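Local structure of monosaccharide ABC transporter substrate-binding protein, CUT2 family (Bradyrhizobium sp., 4YHS) at residues V76-A81 / Q302-V307; A296-I301 / A341-P346; A24-Y29 / A81-R86. The protein probably binds a monosaccharide or related solute in the periplasm and delivers it to a CUT2-family ABC importer. All blocks are in the same frame, centred on the assembly; numbering follows the deposited sequence.

Contact 1. Residues V76-A81 / Q302-V307; sequences VDYGVA and QGRIAV
V76 touches G303 through one branch: CG1 lies 4.1 Å from G303 CA. Y78 meets the far end of R304. Its CE2 is 4.3 Å from R304 NH2, a loose contact. The nearest pair of CA atoms is G79 and G303, 4.7 Å apart. With a glycine on each side, the two helix axes come within 7.0 Å and run at 35° to each other. A CB built on G303 would lie 2.7 Å from V76 O, which is a clash, so the backbones could not pack this closely around it. These helices, 71-87 and 299-314, belong to one lobe of the periplasmic binding protein fold. Side chains of both reach strand 60-65 of the mixed sheet: V80 touches V63 and V307 touches L61. G79 also borders R304. The aliphatic CG of R304 sits 3.5 Å from G79 O, and from there the arginine runs extended to NE. Its NH1 forms a salt bridge with E83, one turn further along helix 71-87. V80 uses both of its methyl branches. CG1, anti to the backbone N (chi1 177°), points to V307 and packs at 3.6 Å against the V307 CG2 methyl. CG2 of V80, beside the backbone N, rests 3.7 Å from G303 O. V307 CG2 also borders V80 O, so this methyl lies against both side chain and backbone of V80.

Contact 2. Residues A296-I301 / A341-P346; sequences ADSMVI and ANILPP
Bends at chi2 and chi3 (-70° and -79°) fold the selenomethionine side chain of M299 back over the loop, with CG set between the backbone N and the carbonyl carbon. Its SE then lies 3.1 Å from I343 O, and its CE methyl reaches the CD2 methyl of L344 at 4.1 Å. I343 has chi1 near 60°. This leaves CG2 anti to the carbonyl carbon and turned to A296, whose CB it meets at 3.8 Å. N342 O is buried among carbons and has no polar partner in the model. S298 CA approaches it at 3.3 Å in a CA-H...O contact, and V300 CB and I301 CG1 also lie against it. I343 O is better served, because a water donates to it at 2.7 Å and also to D297 OD1. V300 CG1 presses on A341 O, while its CG2 lies near L344 O. S298 sits at the N-cap position of helix 299-314, but its OG bonds to Y29 OH. The loop 341-346 therefore covers the turn from strand 293-296 into this helix. L344 and I343 also touch helix 280-287, a position consistent with the hinge region between the two lobes of a type I periplasmic binding protein.

Contact 3. Residues A24-Y29 / A81-R86; sequences AEWYPY and AEESKR
E83 OE1 accepts, across and within the segments, from W26 NE1 and R86 NE, which reach it from opposite faces of the carboxylate. W26 NE1 comes from the N-terminal loop on the syn side, 2.9 Å from E83 OE1. That bond is bent, with an N-H...O angle of 135°, and the oxygen lies tilted out of the indole plane. R86 grips the same carboxylate side-on. Its NE is 3.1 Å from E83 OE1 and its NH1 is 2.8 Å from E83 OE2. Both carboxylate oxygens lie close to the guanidinium plane, and both bonds are nearly straight. The two nitrogens, however, stand well out of the carboxylate plane. R304 NH1, of helix 299-314, makes a salt bridge to OE1 and adds a second positive charge. This would probably keep E83 ionised. With E83 cut back to an alanine, the indole N-H is likely to lose its acceptor, R304 its carboxylate mate, and R86 its two-nitrogen grip, leaving that guanidinium to L52 O and a water. Y27 CE1 stands 3.7 Å from R86 CZ, over one face of the guanidinium. The ring is not parallel to it, since the planes lie 53° apart. Within the loop, Y27 CB sits over the centre of the W26 ring, and E25 CB lies over the rim of the Y27 ring. W26 has chi1 67°, which turns the indole toward the helix. One water joins the outer ends: it donates to E25 OE2 at 2.8 Å, accepts from R86 NH2 at 2.8 Å and also bonds to Y27 OH. The loop 24-29 thus lies against helices 71-87 and 299-314. P51 packs on W26, Y27 and R86, and the chain then enters strand 29-35, which pairs with strands 43-49 and 322-331.

From the N terminus, contact 3 comes first. It closes a loop of about fifty residues that holds strands 29-35, 43-49 and 60-65 and ends on helix 71-87. Contact 1 opens on that helix before contact 3 has closed, so the two cross and share A81. It spans strands 90-95 to 158-160 of the first lobe as well as the other lobe, and closes on helix 299-314, where the chain has returned. Contact 2 opens just before that point and closes in the loop 341-346, so it crosses contact 1. Contacts 3 and 2 follow in series, yet I301 packs on W26. Together they tie the N-terminal loop, two helices and the C-terminal loop to one lobe.

Contact 1. Residues V76-A81 / Q302-V307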
loop_
_atom_site.group_PDB
_atom_site.type_symbol
_atom_site.label_atom_id
_atom_site.label_comp_id
_atom_site.label_asym_id
_atom_site.label_seq_id
_atom_site.Cartn_x
_atom_site.Cartn_y
_atom_site.Cartn_z
ATOM N N VAL A 76 -5.782 -4.877 4.948
ATOM C CA VAL A 76 -6.851 -4.682 3.989
ATOM C C VAL A 76 -8.123 -5.431 4.456
ATOM O O VAL A 76 -9.232 -4.890 4.354
ATOM C CB VAL A 76 -6.455 -5.157 2.586
ATOM C CG1 VAL A 76 -7.522 -4.775 1.611
ATOM C CG2 VAL A 76 -5.130 -4.571 2.169
ATOM N N ASP A 77 -7.951 -6.655 4.965
ATOM C CA ASP A 77 -9.062 -7.462 5.497
ATOM C C ASP A 77 -9.816 -6.687 6.585
ATOM O O ASP A 77 -11.045 -6.635 6.609
ATOM C CB ASP A 77 -8.550 -8.783 6.055
ATOM C CG ASP A 77 -9.649 -9.626 6.662
ATOM O OD1 ASP A 77 -10.595 -10.009 5.939
ATOM O OD2 ASP A 77 -9.550 -9.922 7.849
ATOM N N TYR A 78 -9.059 -6.139 7.519
ATOM C CA TYR A 78 -9.629 -5.370 8.616
ATOM C C TYR A 78 -10.499 -4.224 8.096
ATOM O O TYR A 78 -11.603 -4.037 8.567
ATOM C CB TYR A 78 -8.500 -4.836 9.511
ATOM C CG TYR A 78 -8.966 -3.946 10.634
ATOM C CD1 TYR A 78 -9.480 -4.488 11.819
ATOM C CD2 TYR A 78 -8.869 -2.568 10.530
ATOM C CE1 TYR A 78 -9.909 -3.671 12.843
ATOM C CE2 TYR A 78 -9.279 -1.744 11.556
ATOM C CZ TYR A 78 -9.811 -2.295 12.705
ATOM O OH TYR A 78 -10.226 -1.483 13.749
ATOM N N GLY A 79 -10.007 -3.484 7.104
ATOM C CA GLY A 79 -10.733 -2.371 6.514
ATOM C C GLY A 79 -12.016 -2.835 5.859
ATOM O O GLY A 79 -13.073 -2.266 6.083
ATOM N N VAL A 80 -11.920 -3.875 5.044
ATOM C CA VAL A 80 -13.122 -4.368 4.350
ATOM C C VAL A 80 -14.152 -4.875 5.360
ATOM O O VAL A 80 -15.349 -4.580 5.205
ATOM C CB VAL A 80 -12.767 -5.467 3.313
ATOM C CG1 VAL A 80 -14.021 -6.013 2.676
ATOM C CG2 VAL A 80 -11.900 -4.885 2.219
ATOM N N ALA A 81 -13.705 -5.595 6.393
ATOM C CA ALA A 81 -14.638 -6.198 7.362
ATOM C C ALA A 81 -15.283 -5.113 8.203
ATOM O O ALA A 81 -16.484 -5.154 8.476
ATOM C CB ALA A 81 -13.954 -7.196 8.271
ATOM N N GLN A 302 -7.814 1.809 2.014
ATOM C CA GLN A 302 -8.053 1.285 0.671
ATOM C C GLN A 302 -9.147 0.221 0.705
ATOM O O GLN A 302 -10.056 0.249 -0.134
ATOM C CB GLN A 302 -6.771 0.732 0.069
ATOM C CG GLN A 302 -5.795 1.839 -0.292
ATOM C CD GLN A 302 -4.477 1.306 -0.784
ATOM O OE1 GLN A 302 -4.430 0.493 -1.713
ATOM N NE2 GLN A 302 -3.384 1.737 -0.150
ATOM N N GLY A 303 -9.102 -0.669 1.691
ATOM C CA GLY A 303 -10.162 -1.638 1.892
ATOM C C GLY A 303 -11.518 -1.001 2.174
ATOM O O GLY A 303 -12.520 -1.347 1.524
ATOM N N ARG A 304 -11.571 -0.085 3.132
ATOM C CA ARG A 304 -12.834 0.627 3.422
ATOM C C ARG A 304 -13.432 1.357 2.197
ATOM O O ARG A 304 -14.630 1.302 1.984
ATOM C CB ARG A 304 -12.637 1.668 4.534
ATOM C CG ARG A 304 -12.159 1.150 5.889
ATOM C CD ARG A 304 -12.278 2.253 6.928
ATOM N NE ARG A 304 -11.889 1.841 8.301
ATOM C CZ ARG A 304 -12.748 1.400 9.220
ATOM N NH1 ARG A 304 -14.048 1.267 8.924
ATOM N NH2 ARG A 304 -12.329 1.102 10.461
ATOM N N ILE A 305 -12.597 2.082 1.444
ATOM C CA ILE A 305 -13.062 2.826 0.284
ATOM C C ILE A 305 -13.662 1.898 -0.768
ATOM O O ILE A 305 -14.683 2.228 -1.358
ATOM C CB ILE A 305 -11.922 3.677 -0.336
ATOM C CG1 ILE A 305 -11.689 4.896 0.570
ATOM C CG2 ILE A 305 -12.283 4.163 -1.769
ATOM C CD1 ILE A 305 -10.489 5.690 0.249
ATOM N N ALA A 306 -13.042 0.740 -1.000
ATOM C CA ALA A 306 -13.582 -0.231 -1.960
ATOM C C ALA A 306 -15.006 -0.656 -1.599
ATOM O O ALA A 306 -15.867 -0.769 -2.457
ATOM C CB ALA A 306 -12.692 -1.463 -2.023
ATOM N N VAL A 307 -15.241 -0.902 -0.317
ATOM C CA VAL A 307 -16.566 -1.273 0.135
ATOM C C VAL A 307 -17.532 -0.112 -0.073
ATOM O O VAL A 307 -18.630 -0.305 -0.620
ATOM C CB VAL A 307 -16.570 -1.697 1.616
ATOM C CG1 VAL A 307 -18.011 -1.862 2.168
ATOM C CG2 VAL A 307 -15.793 -2.991 1.783
#

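Contact 2. Residues A296-I301 / A341-P346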
loop_
_atom_site.group_PDB
_atom_site.type_symbol
_atom_site.label_atom_id
_atom_site.label_comp_id
_atom_site.label_asym_id
_atom_site.label_seq_id
_atom_site.Cartn_x
_atom_site.Cartn_y
_atom_site.Cartn_z
ATOM N N ALA A 296 3.088 5.746 4.624
ATOM C CA ALA A 296 1.974 4.829 4.808
ATOM C C ALA A 296 0.993 5.034 3.675
ATOM O O ALA A 296 0.665 6.176 3.353
ATOM C CB ALA A 296 1.314 5.056 6.140
ATOM N N ASP A 297 0.514 3.942 3.100
ATOM C CA ASP A 297 -0.526 4.020 2.043
ATOM C C ASP A 297 -1.920 3.798 2.598
ATOM O O ASP A 297 -2.904 3.781 1.845
ATOM C CB ASP A 297 -0.257 3.034 0.896
ATOM C CG ASP A 297 -0.529 1.575 1.253
ATOM O OD1 ASP A 297 -0.594 1.229 2.438
ATOM O OD2 ASP A 297 -0.616 0.769 0.316
ATOM N N SER A 298 -2.005 3.725 3.915
ATOM C CA SER A 298 -3.301 3.545 4.578
ATOM C C SER A 298 -4.070 2.386 3.917
ATOM O O SER A 298 -5.205 2.556 3.432
ATOM C CB SER A 298 -4.144 4.834 4.516
ATOM O OG SER A 298 -3.563 5.883 5.254
HETATM N N MSE A 299 -3.449 1.210 3.854
HETATM C CA MSE A 299 -4.077 0.082 3.142
HETATM C C MSE A 299 -5.394 -0.359 3.764
HETATM O O MSE A 299 -6.273 -0.876 3.072
HETATM C CB MSE A 299 -3.116 -1.116 3.048
HETATM C CG MSE A 299 -3.111 -2.151 4.161
HETATM SE SE MSE A 299 -2.373 -1.466 5.844
HETATM C CE MSE A 299 -0.424 -1.547 5.494
ATOM N N VAL A 300 -5.552 -0.138 5.056
ATOM C CA VAL A 300 -6.846 -0.388 5.694
ATOM C C VAL A 300 -7.966 0.442 5.028
ATOM O O VAL A 300 -9.047 -0.078 4.682
ATOM C CB VAL A 300 -6.814 -0.055 7.203
ATOM C CG1 VAL A 300 -8.163 -0.256 7.813
ATOM C CG2 VAL A 300 -5.792 -0.888 7.958
ATOM N N ILE A 301 -7.678 1.723 4.852
ATOM C CA ILE A 301 -8.581 2.668 4.219
ATOM C C ILE A 301 -8.823 2.340 2.728
ATOM O O ILE A 301 -9.922 2.568 2.226
ATOM C CB ILE A 301 -8.053 4.126 4.355
ATOM C CG1 ILE A 301 -7.767 4.501 5.840
ATOM C CG2 ILE A 301 -9.058 5.092 3.762
ATOM C CD1 ILE A 301 -8.939 4.286 6.821
ATOM N N ALA A 341 -4.858 1.773 13.372
ATOM C CA ALA A 341 -5.849 1.040 12.579
ATOM C C ALA A 341 -6.234 1.699 11.267
ATOM O O ALA A 341 -6.983 1.089 10.493
ATOM C CB ALA A 341 -7.105 0.770 13.391
ATOM N N ASN A 342 -5.703 2.891 10.973
ATOM C CA ASN A 342 -5.867 3.431 9.610
ATOM C C ASN A 342 -4.747 2.949 8.667
ATOM O O ASN A 342 -4.882 3.014 7.440
ATOM C CB ASN A 342 -5.899 4.945 9.622
ATOM C CG ASN A 342 -7.130 5.481 10.287
ATOM O OD1 ASN A 342 -8.116 4.746 10.478
ATOM N ND2 ASN A 342 -7.098 6.756 10.657
ATOM N N ILE A 343 -3.629 2.485 9.242
ATOM C CA ILE A 343 -2.436 2.230 8.414
ATOM C C ILE A 343 -1.831 0.861 8.588
ATOM O O ILE A 343 -0.958 0.509 7.812
ATOM C CB ILE A 343 -1.304 3.288 8.648
ATOM C CG1 ILE A 343 -0.824 3.323 10.107
ATOM C CG2 ILE A 343 -1.803 4.675 8.235
ATOM C CD1 ILE A 343 0.431 4.178 10.297
ATOM N N LEU A 344 -2.328 0.101 9.559
ATOM C CA LEU A 344 -1.930 -1.284 9.800
ATOM C C LEU A 344 -3.100 -2.027 10.426
ATOM O O LEU A 344 -4.004 -1.403 11.002
ATOM C CB LEU A 344 -0.733 -1.349 10.728
ATOM C CG LEU A 344 0.681 -1.068 10.209
ATOM C CD1 LEU A 344 1.646 -1.039 11.398
ATOM C CD2 LEU A 344 1.078 -2.125 9.214
ATOM N N PRO A 345 -3.078 -3.368 10.372
ATOM C CA PRO A 345 -4.080 -4.053 11.184
ATOM C C PRO A 345 -3.783 -3.890 12.665
ATOM O O PRO A 345 -2.620 -3.683 13.015
ATOM C CB PRO A 345 -3.939 -5.515 10.749
ATOM C CG PRO A 345 -2.515 -5.627 10.338
ATOM C CD PRO A 345 -2.189 -4.323 9.670
ATOM N N PRO A 346 -4.801 -3.988 13.537
ATOM C CA PRO A 346 -4.512 -3.994 14.972
ATOM C C PRO A 346 -3.581 -5.152 15.316
ATOM O O PRO A 346 -3.669 -6.181 14.635
ATOM C CB PRO A 346 -5.902 -4.197 15.610
ATOM C CG PRO A 346 -6.868 -3.694 14.523
ATOM C CD PRO A 346 -6.241 -4.127 13.260
HETATM O O HOH W 1 -0.536 1.939 5.592
#

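Contact 3. Residues A24-Y29 / A81-R86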
loop_
_atom_site.group_PDB
_atom_site.type_symbol
_atom_site.label_atom_id
_atom_site.label_comp_id
_atom_site.label_asym_id
_atom_site.label_seq_id
_atom_site.Cartn_x
_atom_site.Cartn_y
_atom_site.Cartn_z
ATOM N N ALA A 24 -13.814 9.235 17.375
ATOM C CA ALA A 24 -13.753 9.675 15.983
ATOM C C ALA A 24 -13.824 8.523 14.970
ATOM O O ALA A 24 -13.204 7.488 15.147
ATOM C CB ALA A 24 -12.480 10.473 15.756
ATOM N N GLU A 25 -14.590 8.734 13.909
ATOM C CA GLU A 25 -14.622 7.822 12.775
ATOM C C GLU A 25 -13.368 8.015 11.958
ATOM O O GLU A 25 -12.619 8.969 12.161
ATOM C CB GLU A 25 -15.852 8.084 11.909
ATOM C CG GLU A 25 -17.185 7.931 12.656
ATOM C CD GLU A 25 -17.671 6.494 12.683
ATOM O OE1 GLU A 25 -16.823 5.577 12.613
ATOM O OE2 GLU A 25 -18.903 6.281 12.755
ATOM N N TRP A 26 -13.139 7.106 11.022
ATOM C CA TRP A 26 -11.959 7.133 10.206
ATOM C C TRP A 26 -12.030 8.253 9.175
ATOM O O TRP A 26 -10.990 8.753 8.722
ATOM C CB TRP A 26 -11.756 5.792 9.517
ATOM C CG TRP A 26 -12.794 5.424 8.477
ATOM C CD1 TRP A 26 -13.928 4.675 8.667
ATOM C CD2 TRP A 26 -12.767 5.756 7.083
ATOM N NE1 TRP A 26 -14.614 4.540 7.488
ATOM C CE2 TRP A 26 -13.928 5.190 6.498
ATOM C CE3 TRP A 26 -11.890 6.493 6.265
ATOM C CZ2 TRP A 26 -14.211 5.304 5.136
ATOM C CZ3 TRP A 26 -12.195 6.630 4.924
ATOM C CH2 TRP A 26 -13.348 6.028 4.370
ATOM N N TYR A 27 -13.257 8.635 8.823
ATOM C CA TYR A 27 -13.510 9.657 7.833
ATOM C C TYR A 27 -13.831 11.023 8.489
ATOM O O TYR A 27 -14.195 11.066 9.660
ATOM C CB TYR A 27 -14.664 9.217 6.941
ATOM C CG TYR A 27 -15.944 8.939 7.680
ATOM C CD1 TYR A 27 -16.204 7.681 8.181
ATOM C CD2 TYR A 27 -16.903 9.941 7.868
ATOM C CE1 TYR A 27 -17.381 7.405 8.852
ATOM C CE2 TYR A 27 -18.084 9.684 8.530
ATOM C CZ TYR A 27 -18.323 8.407 9.022
ATOM O OH TYR A 27 -19.504 8.121 9.683
ATOM N N PRO A 28 -13.722 12.133 7.731
ATOM C CA PRO A 28 -13.218 12.195 6.353
ATOM C C PRO A 28 -11.728 11.931 6.290
ATOM O O PRO A 28 -11.024 12.180 7.277
ATOM C CB PRO A 28 -13.555 13.636 5.921
ATOM C CG PRO A 28 -13.707 14.395 7.208
ATOM C CD PRO A 28 -14.305 13.424 8.148
ATOM N N TYR A 29 -11.252 11.406 5.165
ATOM C CA TYR A 29 -9.858 10.992 5.068
ATOM C C TYR A 29 -9.213 11.678 3.878
ATOM O O TYR A 29 -9.802 11.757 2.804
ATOM C CB TYR A 29 -9.767 9.467 4.940
ATOM C CG TYR A 29 -8.462 8.858 5.442
ATOM C CD1 TYR A 29 -8.285 8.572 6.780
ATOM C CD2 TYR A 29 -7.412 8.558 4.576
ATOM C CE1 TYR A 29 -7.121 8.047 7.265
ATOM C CE2 TYR A 29 -6.226 7.991 5.068
ATOM C CZ TYR A 29 -6.097 7.748 6.428
ATOM O OH TYR A 29 -4.948 7.223 6.985
ATOM N N ALA A 81 -13.705 -5.595 6.393
ATOM C CA ALA A 81 -14.638 -6.198 7.362
ATOM C C ALA A 81 -15.283 -5.113 8.203
ATOM O O ALA A 81 -16.484 -5.154 8.476
ATOM C CB ALA A 81 -13.954 -7.196 8.271
ATOM N N GLU A 82 -14.471 -4.148 8.627
ATOM C CA GLU A 82 -14.978 -3.121 9.520
ATOM C C GLU A 82 -15.887 -2.151 8.747
ATOM O O GLU A 82 -16.927 -1.724 9.262
ATOM C CB GLU A 82 -13.816 -2.380 10.193
ATOM C CG GLU A 82 -13.075 -3.179 11.236
ATOM C CD GLU A 82 -13.945 -3.450 12.460
ATOM O OE1 GLU A 82 -14.508 -2.488 13.027
ATOM O OE2 GLU A 82 -14.100 -4.625 12.812
ATOM N N GLU A 83 -15.560 -1.851 7.493
ATOM C CA GLU A 83 -16.412 -0.932 6.735
ATOM C C GLU A 83 -17.719 -1.644 6.357
ATOM O O GLU A 83 -18.785 -1.046 6.400
ATOM C CB GLU A 83 -15.690 -0.385 5.505
ATOM C CG GLU A 83 -16.456 0.769 4.800
ATOM C CD GLU A 83 -16.452 2.049 5.618
ATOM O OE1 GLU A 83 -16.020 2.052 6.798
ATOM O OE2 GLU A 83 -16.874 3.068 5.070
ATOM N N SER A 84 -17.654 -2.927 6.025
ATOM C CA SER A 84 -18.896 -3.664 5.763
ATOM C C SER A 84 -19.819 -3.675 7.001
ATOM O O SER A 84 -21.025 -3.448 6.888
ATOM C CB SER A 84 -18.571 -5.083 5.295
ATOM O OG SER A 84 -17.864 -5.070 4.051
ATOM N N LYS A 85 -19.259 -3.930 8.186
ATOM C CA LYS A 85 -20.021 -3.838 9.428
ATOM C C LYS A 85 -20.618 -2.437 9.641
ATOM O O LYS A 85 -21.796 -2.313 9.981
ATOM C CB LYS A 85 -19.145 -4.192 10.627
ATOM C CG LYS A 85 -19.427 -5.551 11.253
ATOM C CD LYS A 85 -18.774 -5.680 12.644
ATOM C CE LYS A 85 -17.247 -5.555 12.555
ATOM N NZ LYS A 85 -16.536 -5.764 13.861
ATOM N N ARG A 86 -19.818 -1.391 9.431
ATOM C CA ARG A 86 -20.266 -0.016 9.693
ATOM C C ARG A 86 -21.444 0.341 8.804
ATOM O O ARG A 86 -22.416 0.947 9.253
ATOM C CB ARG A 86 -19.131 0.978 9.442
ATOM C CG ARG A 86 -19.428 2.377 9.964
ATOM C CD ARG A 86 -18.309 3.348 9.629
ATOM N NE ARG A 86 -18.252 3.618 8.190
ATOM C CZ ARG A 86 -19.128 4.368 7.526
ATOM N NH1 ARG A 86 -18.989 4.547 6.223
ATOM N NH2 ARG A 86 -20.141 4.945 8.161
HETATM O O HOH W 2 -20.739 5.513 10.837
#